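Local coordinates for 2,3-bisphosphoglycerate-independent phosphoglycerate mutase (Pyrococcus horikoshii, PDB 2ZKT), which probably catalyses the interconversion of 2-phosphoglycerate and 3-phosphoglycerate in glycolysis, independently of 2,3-bisphosphoglycerate, at residues Ile45-Pro51 against Gly387-Gly393; Glu201-Lys205 against Ala220-Leu224; Val339-Gly345 against Val361-Gly367. All coordinates share one frame. Residue numbers count along the deposited sequence, not the author numbering.

Early in the chain, after strand 6-12, comes strand 45-50, whose partner 387-393 arrives only some 336 residues later; contact 1 closes a loop holding both others. Nested within it come contact 2, where helix 186-203 meets the start of strand 222-229, and, later and in series with it, contact 3, the pairing of strands 339-344 and 361-366. Contacts 1 and 3 belong to one mixed sheet, their centres about 10 Å apart, and are joined where Gln49 O and Gly47 O probably accept hydrogen bonds from Val361 N and Leu363 N. Contact 2 ties the end of a helix to an outermost strand of a separate antiparallel sheet, its centre about 47 Å from that of contact 1, across the chain's centre.

Contact 1: Ile45-Pro51 against Gly387-Gly393; sequences ILGQQDP and GLGRIRG
Strand 45-50 runs extended, and 387-393 lies beside it in the same direction, their end-to-end directions 26° apart. Gly387 and Leu388 are loop, but Leu388 N donates to Leu46 O (3.0 Å), and Leu388 (m, t) sets CG 3.7 Å from Ile45 CG2 (t, t). Gly389, at a phi of 75°, receives Gln48 N on its O at 3.2 Å. Arg390 pairs with Gln48, CA to CA 4.8 Å; stretched with chi1 to chi3 all t, it reaches Asp50 (chi1 m) in a two-pronged salt bridge, NE to OD2 2.8 Å and NH2 to OD1 3.0 Å. Ile391, on the other face with Gln49, gives N to Gln48 O (2.9 Å) and takes Asp50 N on its O (3.0 Å). Arg392 pairs with Asp50, and a water lies 2.8 Å from Arg392 NE, accepting, and 2.9 Å from Asp50 OD2, donating. Gly393 N donates to Asp50 O at 2.9 Å. This is parallel pairing at the margin of the mixed central sheet of the alkaline phosphatase-like fold.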
ATOM      1  N   ILE B  45      10.989   6.341 -14.971  1.00 40.60           N
ATOM      2  CA  ILE B  45      10.323   7.532 -15.450  1.00 37.41           C
ATOM      3  C   ILE B  45       8.831   7.220 -15.460  1.00 38.88           C
ATOM      4  O   ILE B  45       8.430   6.082 -15.734  1.00 38.35           O
ATOM      5  CB  ILE B  45      10.843   7.887 -16.873  1.00 38.38           C
ATOM      6  CG1 ILE B  45      10.354   9.272 -17.299  1.00 37.44           C
ATOM      7  CG2 ILE B  45      10.411   6.826 -17.890  1.00 37.80           C
ATOM      8  CD1 ILE B  45      10.965   9.737 -18.633  1.00 32.51           C
ATOM      9  N   LEU B  46       8.011   8.226 -15.161  1.00 37.62           N
ATOM     10  CA  LEU B  46       6.558   8.063 -15.123  1.00 38.62           C
ATOM     11  C   LEU B  46       5.805   8.882 -16.180  1.00 37.72           C
ATOM     12  O   LEU B  46       6.314   9.872 -16.720  1.00 37.77           O
ATOM     13  CB  LEU B  46       6.037   8.458 -13.734  1.00 39.95           C
ATOM     14  CG  LEU B  46       5.725   7.371 -12.684  1.00 41.93           C
ATOM     15  CD1 LEU B  46       6.873   6.405 -12.529  1.00 36.86           C
ATOM     16  CD2 LEU B  46       5.404   8.062 -11.352  1.00 38.72           C
ATOM     17  N   GLY B  47       4.567   8.463 -16.451  1.00 38.19           N
ATOM     18  CA  GLY B  47       3.722   9.167 -17.403  1.00 36.47           C
ATOM     19  C   GLY B  47       2.260   8.741 -17.256  1.00 37.04           C
ATOM     20  O   GLY B  47       1.925   7.890 -16.430  1.00 35.20           O
ATOM     21  N   GLN B  48       1.390   9.346 -18.069  1.00 37.49           N
ATOM     22  CA  GLN B  48      -0.036   9.030 -18.071  1.00 38.54           C
ATOM     23  C   GLN B  48      -0.351   8.602 -19.490  1.00 37.44           C
ATOM     24  O   GLN B  48       0.121   9.224 -20.454  1.00 38.83           O
ATOM     25  CB  GLN B  48      -0.900  10.261 -17.769  1.00 39.22           C
ATOM     26  CG  GLN B  48      -0.536  11.052 -16.550  1.00 40.58           C
ATOM     27  CD  GLN B  48      -1.530  12.182 -16.295  1.00 42.68           C
ATOM     28  OE1 GLN B  48      -2.603  11.955 -15.725  1.00 51.45           O
ATOM     29  NE2 GLN B  48      -1.186  13.401 -16.727  1.00 38.66           N
ATOM     30  N   GLN B  49      -1.145   7.550 -19.642  1.00 37.36           N
ATOM     31  CA  GLN B  49      -1.485   7.122 -20.996  1.00 38.78           C
ATOM     32  C   GLN B  49      -2.980   7.013 -21.182  1.00 37.72           C
ATOM     33  O   GLN B  49      -3.700   6.564 -20.280  1.00 35.98           O
ATOM     34  CB  GLN B  49      -0.826   5.774 -21.337  1.00 36.35           C
ATOM     35  CG  GLN B  49      -1.305   4.592 -20.507  1.00 37.93           C
ATOM     36  CD  GLN B  49      -2.453   3.818 -21.157  1.00 37.71           C
ATOM     37  OE1 GLN B  49      -3.026   4.237 -22.169  1.00 39.68           O
ATOM     38  NE2 GLN B  49      -2.792   2.684 -20.562  1.00 35.75           N
ATOM     39  N   ASP B  50      -3.435   7.468 -22.348  1.00 39.15           N
ATOM     40  CA  ASP B  50      -4.840   7.375 -22.713  1.00 39.23           C
ATOM     41  C   ASP B  50      -4.896   6.160 -23.637  1.00 38.29           C
ATOM     42  O   ASP B  50      -4.276   6.152 -24.700  1.00 38.94           O
ATOM     43  CB  ASP B  50      -5.294   8.625 -23.472  1.00 38.06           C
ATOM     44  CG  ASP B  50      -5.378   9.855 -22.577  1.00 41.42           C
ATOM     45  OD1 ASP B  50      -6.098   9.796 -21.544  1.00 46.40           O
ATOM     46  OD2 ASP B  50      -4.737  10.881 -22.908  1.00 40.58           O
ATOM     47  N   PRO B  51      -5.594   5.091 -23.210  1.00 40.85           N
ATOM     48  CA  PRO B  51      -5.683   3.897 -24.071  1.00 39.94           C
ATOM     49  C   PRO B  51      -6.148   4.322 -25.472  1.00 40.86           C
ATOM     50  O   PRO B  51      -5.558   3.950 -26.481  1.00 41.55           O
ATOM     51  CB  PRO B  51      -6.737   3.038 -23.371  1.00 40.47           C
ATOM     52  CG  PRO B  51      -6.564   3.408 -21.899  1.00 42.19           C
ATOM     53  CD  PRO B  51      -6.332   4.910 -21.935  1.00 38.52           C
ATOM     54  N   GLY B 387       8.216  12.442 -16.385  1.00 35.22           N
ATOM     55  CA  GLY B 387       8.923  12.917 -17.564  1.00 36.47           C
ATOM     56  C   GLY B 387       8.448  12.391 -18.916  1.00 35.20           C
ATOM     57  O   GLY B 387       8.840  12.950 -19.940  1.00 35.80           O
ATOM     58  N   LEU B 388       7.620  11.338 -18.937  1.00 35.89           N
ATOM     59  CA  LEU B 388       7.115  10.802 -20.217  1.00 38.45           C
ATOM     60  C   LEU B 388       5.977  11.662 -20.753  1.00 38.26           C
ATOM     61  O   LEU B 388       5.664  11.619 -21.956  1.00 40.16           O
ATOM     62  CB  LEU B 388       6.597   9.362 -20.070  1.00 36.17           C
ATOM     63  CG  LEU B 388       7.624   8.227 -19.895  1.00 37.27           C
ATOM     64  CD1 LEU B 388       6.905   6.887 -19.591  1.00 32.06           C
ATOM     65  CD2 LEU B 388       8.464   8.125 -21.173  1.00 30.27           C
ATOM     66  N   GLY B 389       5.364  12.440 -19.857  1.00 38.27           N
ATOM     67  CA  GLY B 389       4.248  13.291 -20.242  1.00 36.81           C
ATOM     68  C   GLY B 389       2.981  12.473 -20.459  1.00 34.61           C
ATOM     69  O   GLY B 389       2.894  11.319 -20.033  1.00 35.29           O
ATOM     70  N   ARG B 390       1.992  13.068 -21.126  1.00 35.25           N
ATOM     71  CA  ARG B 390       0.728  12.388 -21.404  1.00 35.10           C
ATOM     72  C   ARG B 390       0.790  11.823 -22.829  1.00 33.87           C
ATOM     73  O   ARG B 390       0.749  12.575 -23.809  1.00 36.42           O
ATOM     74  CB  ARG B 390      -0.445  13.367 -21.268  1.00 33.71           C
ATOM     75  CG  ARG B 390      -1.803  12.736 -21.538  1.00 38.40           C
ATOM     76  CD  ARG B 390      -2.945  13.621 -21.030  1.00 37.48           C
ATOM     77  NE  ARG B 390      -4.229  12.913 -21.062  1.00 38.88           N
ATOM     78  CZ  ARG B 390      -5.349  13.344 -20.476  1.00 38.36           C
ATOM     79  NH1 ARG B 390      -5.366  14.493 -19.797  1.00 44.18           N
ATOM     80  NH2 ARG B 390      -6.458  12.619 -20.569  1.00 42.15           N
ATOM     81  N   ILE B 391       0.893  10.496 -22.935  1.00 32.89           N
ATOM     82  CA  ILE B 391       0.990   9.818 -24.234  1.00 33.38           C
ATOM     83  C   ILE B 391      -0.202   8.882 -24.489  1.00 33.52           C
ATOM     84  O   ILE B 391      -1.094   8.752 -23.634  1.00 33.42           O
ATOM     85  CB  ILE B 391       2.280   8.975 -24.287  1.00 33.30           C
ATOM     86  CG1 ILE B 391       2.198   7.835 -23.263  1.00 31.73           C
ATOM     87  CG2 ILE B 391       3.481   9.842 -23.963  1.00 32.77           C
ATOM     88  CD1 ILE B 391       3.501   7.079 -23.104  1.00 40.45           C
ATOM     89  N   ARG B 392      -0.217   8.242 -25.663  1.00 33.74           N
ATOM     90  CA  ARG B 392      -1.281   7.296 -26.025  1.00 37.29           C
ATOM     91  C   ARG B 392      -0.808   5.884 -25.664  1.00 39.20           C
ATOM     92  O   ARG B 392       0.403   5.608 -25.594  1.00 40.62           O
ATOM     93  CB  ARG B 392      -1.600   7.335 -27.541  1.00 35.32           C
ATOM     94  CG  ARG B 392      -2.320   8.597 -28.033  1.00 37.72           C
ATOM     95  CD  ARG B 392      -3.701   8.767 -27.396  1.00 41.59           C
ATOM     96  NE  ARG B 392      -4.168  10.154 -27.516  1.00 42.90           N
ATOM     97  CZ  ARG B 392      -4.787  10.655 -28.584  1.00 45.03           C
ATOM     98  NH1 ARG B 392      -5.040   9.879 -29.638  1.00 44.51           N
ATOM     99  NH2 ARG B 392      -5.132  11.941 -28.607  1.00 44.24           N
ATOM    100  N   GLY B 393      -1.776   4.993 -25.454  1.00 38.56           N
ATOM    101  CA  GLY B 393      -1.454   3.621 -25.109  1.00 37.48           C
ATOM    102  C   GLY B 393      -0.613   2.948 -26.178  1.00 38.16           C
ATOM    103  O   GLY B 393       0.252   2.136 -25.850  1.00 39.30           O
TER
HETATM  104  O   HOH W   1      -3.040  11.390 -25.225  1.00 47.16           O

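Contact 2: Glu201-Lys205 against Ala220-Leu224; sequences EVLEK and ANYLL
The last turn of helix 186-203 comes down beside the entry to strand 222-229, and the segments are nearest at Leu203 and Asn221, with CA atoms 5.0 Å apart. Glu201 and Val202 carry the helical backbone to Leu203, whose side chain (m, t) points toward the strand and does most of the packing: CD2 lies 3.5 Å from Ala220 O, while CD1 sits 3.7 Å from Asn221 O and 3.9 Å from Leu223 CG. Leu223 brings its end round to meet it. The partner strand is an outermost one of a four-stranded antiparallel sheet with this helix packed against it, and it starts at a classic beta bulge, Asn221 and Tyr222 both facing Ala103. Asn209, in the next helix, 207-214, gives ND2 to both Leu203 O and Ala220 O. Past Leu203 the chain leaves the helix. The CA-to-CB bond of Glu204 points sideways, and its OE2 stays 3.7 Å from Asn221 ND2, too far for a hydrogen bond. Asn221 OD1 is hydrogen-bonded to Leu105 N.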
ATOM      1  N   GLU B 201     -35.180 -24.845 -28.940  1.00 72.05           N
ATOM      2  CA  GLU B 201     -35.746 -26.189 -28.938  1.00 73.06           C
ATOM      3  C   GLU B 201     -34.823 -27.180 -28.224  1.00 72.50           C
ATOM      4  O   GLU B 201     -35.242 -27.960 -27.374  1.00 72.12           O
ATOM      5  CB  GLU B 201     -35.954 -26.624 -30.393  1.00 73.90           C
ATOM      6  CG  GLU B 201     -37.082 -25.846 -31.080  1.00 79.18           C
ATOM      7  CD  GLU B 201     -37.286 -26.389 -32.479  1.00 86.60           C
ATOM      8  OE1 GLU B 201     -36.910 -27.529 -32.728  1.00 89.47           O
ATOM      9  OE2 GLU B 201     -37.823 -25.662 -33.316  1.00 89.77           O
ATOM     10  N   VAL B 202     -33.546 -27.148 -28.654  1.00 72.15           N
ATOM     11  CA  VAL B 202     -32.546 -27.995 -28.000  1.00 71.62           C
ATOM     12  C   VAL B 202     -32.462 -27.720 -26.493  1.00 71.60           C
ATOM     13  O   VAL B 202     -32.466 -28.623 -25.659  1.00 71.89           O
ATOM     14  CB  VAL B 202     -31.189 -27.725 -28.656  1.00 71.33           C
ATOM     15  CG1 VAL B 202     -30.146 -28.706 -28.118  1.00 71.69           C
ATOM     16  CG2 VAL B 202     -31.305 -27.897 -30.163  1.00 71.01           C
ATOM     17  N   LEU B 203     -32.342 -26.417 -26.148  1.00 71.68           N
ATOM     18  CA  LEU B 203     -32.248 -25.829 -24.811  1.00 71.90           C
ATOM     19  C   LEU B 203     -33.454 -26.185 -23.927  1.00 72.50           C
ATOM     20  O   LEU B 203     -33.324 -26.692 -22.818  1.00 71.87           O
ATOM     21  CB  LEU B 203     -32.123 -24.308 -24.962  1.00 71.74           C
ATOM     22  CG  LEU B 203     -30.684 -23.873 -25.252  1.00 69.94           C
ATOM     23  CD1 LEU B 203     -30.557 -22.357 -25.433  1.00 65.73           C
ATOM     24  CD2 LEU B 203     -29.710 -24.258 -24.134  1.00 69.62           C
ATOM     25  N   GLU B 204     -34.661 -25.867 -24.437  1.00 73.17           N
ATOM     26  CA  GLU B 204     -35.865 -26.081 -23.633  1.00 74.20           C
ATOM     27  C   GLU B 204     -36.069 -27.559 -23.267  1.00 74.37           C
ATOM     28  O   GLU B 204     -37.084 -27.949 -22.701  1.00 74.32           O
ATOM     29  CB  GLU B 204     -37.062 -25.598 -24.456  1.00 74.70           C
ATOM     30  CG  GLU B 204     -37.532 -24.198 -24.055  1.00 76.46           C
ATOM     31  CD  GLU B 204     -38.629 -23.764 -25.005  1.00 79.72           C
ATOM     32  OE1 GLU B 204     -38.710 -24.316 -26.096  1.00 82.12           O
ATOM     33  OE2 GLU B 204     -39.409 -22.884 -24.637  1.00 80.44           O
ATOM     34  N   LYS B 205     -35.078 -28.400 -23.635  1.00 74.02           N
ATOM     35  CA  LYS B 205     -35.282 -29.845 -23.480  1.00 73.04           C
ATOM     36  C   LYS B 205     -34.226 -30.527 -22.595  1.00 71.93           C
ATOM     37  O   LYS B 205     -34.439 -31.603 -22.039  1.00 72.56           O
ATOM     38  CB  LYS B 205     -35.259 -30.488 -24.866  1.00 73.30           C
ATOM     39  CG  LYS B 205     -36.469 -31.400 -25.090  1.00 75.50           C
ATOM     40  CD  LYS B 205     -36.387 -32.135 -26.429  1.00 79.90           C
ATOM     41  CE  LYS B 205     -36.366 -31.175 -27.627  1.00 83.02           C
ATOM     42  NZ  LYS B 205     -36.092 -31.928 -28.852  1.00 87.36           N
ATOM     43  N   ALA B 220     -32.298 -21.871 -18.520  1.00 63.74           N
ATOM     44  CA  ALA B 220     -31.414 -21.308 -19.546  1.00 61.39           C
ATOM     45  C   ALA B 220     -31.964 -21.807 -20.883  1.00 60.14           C
ATOM     46  O   ALA B 220     -31.432 -22.759 -21.455  1.00 59.97           O
ATOM     47  CB  ALA B 220     -29.978 -21.813 -19.347  1.00 60.39           C
ATOM     48  N   ASN B 221     -33.034 -21.176 -21.371  1.00 59.68           N
ATOM     49  CA  ASN B 221     -33.650 -21.610 -22.627  1.00 59.63           C
ATOM     50  C   ASN B 221     -33.493 -20.616 -23.776  1.00 59.35           C
ATOM     51  O   ASN B 221     -33.955 -20.875 -24.897  1.00 60.09           O
ATOM     52  CB  ASN B 221     -35.147 -21.906 -22.410  1.00 59.81           C
ATOM     53  CG  ASN B 221     -35.978 -20.640 -22.227  1.00 60.98           C
ATOM     54  OD1 ASN B 221     -35.587 -19.719 -21.493  1.00 63.23           O
ATOM     55  ND2 ASN B 221     -37.140 -20.591 -22.888  1.00 60.38           N
ATOM     56  N   TYR B 222     -32.854 -19.477 -23.511  1.00 58.79           N
ATOM     57  CA  TYR B 222     -32.660 -18.506 -24.577  1.00 57.77           C
ATOM     58  C   TYR B 222     -31.195 -18.116 -24.746  1.00 57.44           C
ATOM     59  O   TYR B 222     -30.382 -18.232 -23.817  1.00 58.04           O
ATOM     60  CB  TYR B 222     -33.514 -17.255 -24.345  1.00 58.55           C
ATOM     61  CG  TYR B 222     -33.820 -16.538 -25.647  1.00 58.72           C
ATOM     62  CD1 TYR B 222     -34.532 -17.182 -26.664  1.00 60.49           C
ATOM     63  CD2 TYR B 222     -33.388 -15.229 -25.869  1.00 60.04           C
ATOM     64  CE1 TYR B 222     -34.808 -16.541 -27.871  1.00 62.27           C
ATOM     65  CE2 TYR B 222     -33.659 -14.577 -27.076  1.00 61.86           C
ATOM     66  CZ  TYR B 222     -34.369 -15.235 -28.073  1.00 61.64           C
ATOM     67  OH  TYR B 222     -34.646 -14.591 -29.266  1.00 63.46           O
ATOM     68  N   LEU B 223     -30.866 -17.644 -25.943  1.00 55.94           N
ATOM     69  CA  LEU B 223     -29.495 -17.265 -26.264  1.00 54.15           C
ATOM     70  C   LEU B 223     -29.344 -15.777 -26.603  1.00 53.93           C
ATOM     71  O   LEU B 223     -29.946 -15.300 -27.568  1.00 52.93           O
ATOM     72  CB  LEU B 223     -29.017 -18.119 -27.452  1.00 52.53           C
ATOM     73  CG  LEU B 223     -28.504 -19.536 -27.161  1.00 53.05           C
ATOM     74  CD1 LEU B 223     -27.644 -20.049 -28.303  1.00 46.67           C
ATOM     75  CD2 LEU B 223     -27.731 -19.523 -25.842  1.00 47.35           C
ATOM     76  N   LEU B 224     -28.571 -15.039 -25.797  1.00 52.83           N
ATOM     77  CA  LEU B 224     -28.331 -13.620 -26.101  1.00 52.80           C
ATOM     78  C   LEU B 224     -26.965 -13.554 -26.797  1.00 53.03           C
ATOM     79  O   LEU B 224     -25.932 -13.840 -26.189  1.00 51.14           O
ATOM     80  CB  LEU B 224     -28.337 -12.755 -24.830  1.00 52.74           C
ATOM     81  CG  LEU B 224     -29.712 -12.584 -24.158  1.00 53.28           C
ATOM     82  CD1 LEU B 224     -29.604 -11.532 -23.050  1.00 52.79           C
ATOM     83  CD2 LEU B 224     -30.763 -12.162 -25.188  1.00 53.47           C
TER

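Contact 3: Val339-Gly345 against Val361-Gly367; sequences VVIAITG and VPLLIAG
Strands 339-344 and 361-366 run antiparallel, their axes 4.7 Å apart at 170°. Ile341 with Ala366 and Ile343 with Leu364 are hydrogen-bonded pairs: Ile341 N to Ala366 O and Ala366 N to Ile341 O are both 2.8 Å, Ile343 N to Leu364 O 2.9 Å, and Leu364 N to Ile343 O 3.0 Å. On their face, Ile341 (t, t) sets CG2 3.9 Å from Ala366 CB, and Ile343 (m, t) has CB 3.9 Å from CG of Leu364, which folds back in a p, p conformation; Leu40 of helix 35-43 covers Ile341, Ile343 and Ala366. These are inner strands of the central sheet of the alkaline phosphatase-like fold, strand 6-12 flanking one and 45-50 the other; the first delivers the zinc ligands Asp346 and His347 just past its end. Across the other face, Ala342 CB meets Ile365 CG1 (4.1 Å), Ile365 being m, t, and its CG2 touches Val340 CG1 (4.1 Å). Thr344, chi1 t, turns OG1 to donate to Pro362 O at only 2.5 Å, while its CB lies 3.8 Å from CD1 of Leu363 (t, p). Val361, also t, puts CG1 3.3 Å from Gly345 N.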
ATOM      1  N   VAL B 339      16.708  -6.034 -19.006  1.00 52.25           N
ATOM      2  CA  VAL B 339      15.263  -6.062 -19.199  1.00 50.96           C
ATOM      3  C   VAL B 339      14.632  -4.700 -18.944  1.00 49.93           C
ATOM      4  O   VAL B 339      14.803  -4.100 -17.877  1.00 50.15           O
ATOM      5  CB  VAL B 339      14.597  -7.112 -18.250  1.00 51.08           C
ATOM      6  CG1 VAL B 339      13.121  -7.230 -18.546  1.00 50.01           C
ATOM      7  CG2 VAL B 339      15.267  -8.463 -18.415  1.00 49.73           C
ATOM      8  N   VAL B 340      13.904  -4.211 -19.944  1.00 48.37           N
ATOM      9  CA  VAL B 340      13.212  -2.938 -19.832  1.00 44.93           C
ATOM     10  C   VAL B 340      11.817  -3.265 -19.320  1.00 44.13           C
ATOM     11  O   VAL B 340      11.077  -4.014 -19.964  1.00 43.26           O
ATOM     12  CB  VAL B 340      13.102  -2.258 -21.193  1.00 45.11           C
ATOM     13  CG1 VAL B 340      12.310  -0.963 -21.060  1.00 45.67           C
ATOM     14  CG2 VAL B 340      14.505  -2.001 -21.746  1.00 41.83           C
ATOM     15  N   ILE B 341      11.454  -2.712 -18.162  1.00 43.17           N
ATOM     16  CA  ILE B 341      10.144  -2.998 -17.598  1.00 44.18           C
ATOM     17  C   ILE B 341       9.153  -1.831 -17.624  1.00 42.04           C
ATOM     18  O   ILE B 341       9.488  -0.679 -17.312  1.00 43.76           O
ATOM     19  CB  ILE B 341      10.274  -3.533 -16.144  1.00 44.01           C
ATOM     20  CG1 ILE B 341       8.895  -3.948 -15.616  1.00 44.69           C
ATOM     21  CG2 ILE B 341      10.884  -2.473 -15.255  1.00 47.52           C
ATOM     22  CD1 ILE B 341       8.941  -4.650 -14.265  1.00 46.46           C
ATOM     23  N   ALA B 342       7.916  -2.152 -18.008  1.00 40.97           N
ATOM     24  CA  ALA B 342       6.859  -1.159 -18.074  1.00 39.34           C
ATOM     25  C   ALA B 342       5.647  -1.687 -17.315  1.00 40.39           C
ATOM     26  O   ALA B 342       5.281  -2.863 -17.435  1.00 41.48           O
ATOM     27  CB  ALA B 342       6.495  -0.863 -19.537  1.00 37.68           C
ATOM     28  N   ILE B 343       5.025  -0.824 -16.522  1.00 39.67           N
ATOM     29  CA  ILE B 343       3.858  -1.234 -15.754  1.00 40.77           C
ATOM     30  C   ILE B 343       2.748  -0.200 -15.873  1.00 41.58           C
ATOM     31  O   ILE B 343       2.973   1.003 -15.721  1.00 42.83           O
ATOM     32  CB  ILE B 343       4.215  -1.410 -14.261  1.00 41.39           C
ATOM     33  CG1 ILE B 343       5.292  -2.491 -14.108  1.00 40.86           C
ATOM     34  CG2 ILE B 343       2.958  -1.769 -13.463  1.00 39.84           C
ATOM     35  CD1 ILE B 343       5.853  -2.631 -12.701  1.00 40.60           C
ATOM     36  N   THR B 344       1.540  -0.665 -16.157  1.00 41.74           N
ATOM     37  CA  THR B 344       0.414   0.254 -16.238  1.00 41.71           C
ATOM     38  C   THR B 344      -0.892  -0.535 -16.251  1.00 41.95           C
ATOM     39  O   THR B 344      -0.933  -1.723 -15.964  1.00 41.51           O
ATOM     40  CB  THR B 344       0.552   1.074 -17.530  1.00 40.92           C
ATOM     41  OG1 THR B 344      -0.400   2.143 -17.517  1.00 40.39           O
ATOM     42  CG2 THR B 344       0.276   0.189 -18.751  1.00 41.50           C
ATOM     43  N   GLY B 345      -1.986   0.177 -16.557  1.00 42.28           N
ATOM     44  CA  GLY B 345      -3.253  -0.515 -16.739  1.00 43.68           C
ATOM     45  C   GLY B 345      -3.765  -0.298 -18.164  1.00 44.22           C
ATOM     46  O   GLY B 345      -3.450   0.688 -18.816  1.00 46.89           O
ATOM     47  N   VAL B 361      -4.250   6.532 -17.549  1.00 39.20           N
ATOM     48  CA  VAL B 361      -3.734   5.545 -16.616  1.00 36.87           C
ATOM     49  C   VAL B 361      -2.265   5.750 -16.266  1.00 37.05           C
ATOM     50  O   VAL B 361      -1.435   6.019 -17.134  1.00 36.62           O
ATOM     51  CB  VAL B 361      -3.915   4.115 -17.201  1.00 38.72           C
ATOM     52  CG1 VAL B 361      -3.521   3.061 -16.165  1.00 41.57           C
ATOM     53  CG2 VAL B 361      -5.355   3.915 -17.639  1.00 42.07           C
ATOM     54  N   PRO B 362      -1.921   5.606 -14.975  1.00 38.10           N
ATOM     55  CA  PRO B 362      -0.520   5.791 -14.584  1.00 39.01           C
ATOM     56  C   PRO B 362       0.351   4.762 -15.294  1.00 38.61           C
ATOM     57  O   PRO B 362      -0.045   3.603 -15.474  1.00 38.66           O
ATOM     58  CB  PRO B 362      -0.554   5.618 -13.054  1.00 37.83           C
ATOM     59  CG  PRO B 362      -1.746   4.734 -12.840  1.00 41.13           C
ATOM     60  CD  PRO B 362      -2.761   5.271 -13.808  1.00 38.53           C
ATOM     61  N   LEU B 363       1.539   5.210 -15.701  1.00 39.10           N
ATOM     62  CA  LEU B 363       2.486   4.376 -16.429  1.00 39.26           C
ATOM     63  C   LEU B 363       3.902   4.580 -15.899  1.00 39.53           C
ATOM     64  O   LEU B 363       4.304   5.699 -15.599  1.00 36.83           O
ATOM     65  CB  LEU B 363       2.465   4.761 -17.925  1.00 41.12           C
ATOM     66  CG  LEU B 363       3.627   4.285 -18.824  1.00 39.27           C
ATOM     67  CD1 LEU B 363       3.692   2.750 -18.811  1.00 40.22           C
ATOM     68  CD2 LEU B 363       3.434   4.790 -20.256  1.00 40.07           C
ATOM     69  N   LEU B 364       4.663   3.494 -15.796  1.00 40.91           N
ATOM     70  CA  LEU B 364       6.040   3.623 -15.361  1.00 40.52           C
ATOM     71  C   LEU B 364       6.913   2.738 -16.252  1.00 38.82           C
ATOM     72  O   LEU B 364       6.484   1.671 -16.705  1.00 38.84           O
ATOM     73  CB  LEU B 364       6.189   3.231 -13.883  1.00 38.58           C
ATOM     74  CG  LEU B 364       6.365   1.782 -13.402  1.00 43.61           C
ATOM     75  CD1 LEU B 364       7.697   1.206 -13.863  1.00 40.57           C
ATOM     76  CD2 LEU B 364       6.333   1.781 -11.870  1.00 42.27           C
ATOM     77  N   ILE B 365       8.128   3.209 -16.521  1.00 37.27           N
ATOM     78  CA  ILE B 365       9.084   2.462 -17.316  1.00 38.02           C
ATOM     79  C   ILE B 365      10.431   2.564 -16.602  1.00 39.17           C
ATOM     80  O   ILE B 365      10.868   3.665 -16.220  1.00 36.47           O
ATOM     81  CB  ILE B 365       9.225   3.038 -18.741  1.00 38.17           C
ATOM     82  CG1 ILE B 365       7.855   3.050 -19.435  1.00 36.87           C
ATOM     83  CG2 ILE B 365      10.224   2.198 -19.537  1.00 37.76           C
ATOM     84  CD1 ILE B 365       7.877   3.708 -20.816  1.00 37.47           C
ATOM     85  N   ALA B 366      11.084   1.420 -16.412  1.00 40.68           N
ATOM     86  CA  ALA B 366      12.376   1.395 -15.742  1.00 41.79           C
ATOM     87  C   ALA B 366      13.279   0.360 -16.404  1.00 42.50           C
ATOM     88  O   ALA B 366      12.796  -0.625 -16.975  1.00 43.84           O
ATOM     89  CB  ALA B 366      12.192   1.071 -14.255  1.00 41.98           C
ATOM     90  N   GLY B 367      14.590   0.586 -16.330  1.00 42.74           N
ATOM     91  CA  GLY B 367      15.530  -0.343 -16.943  1.00 44.73           C
ATOM     92  C   GLY B 367      16.639   0.360 -17.709  1.00 45.74           C
ATOM     93  O   GLY B 367      16.781   1.588 -17.636  1.00 46.67           O
TER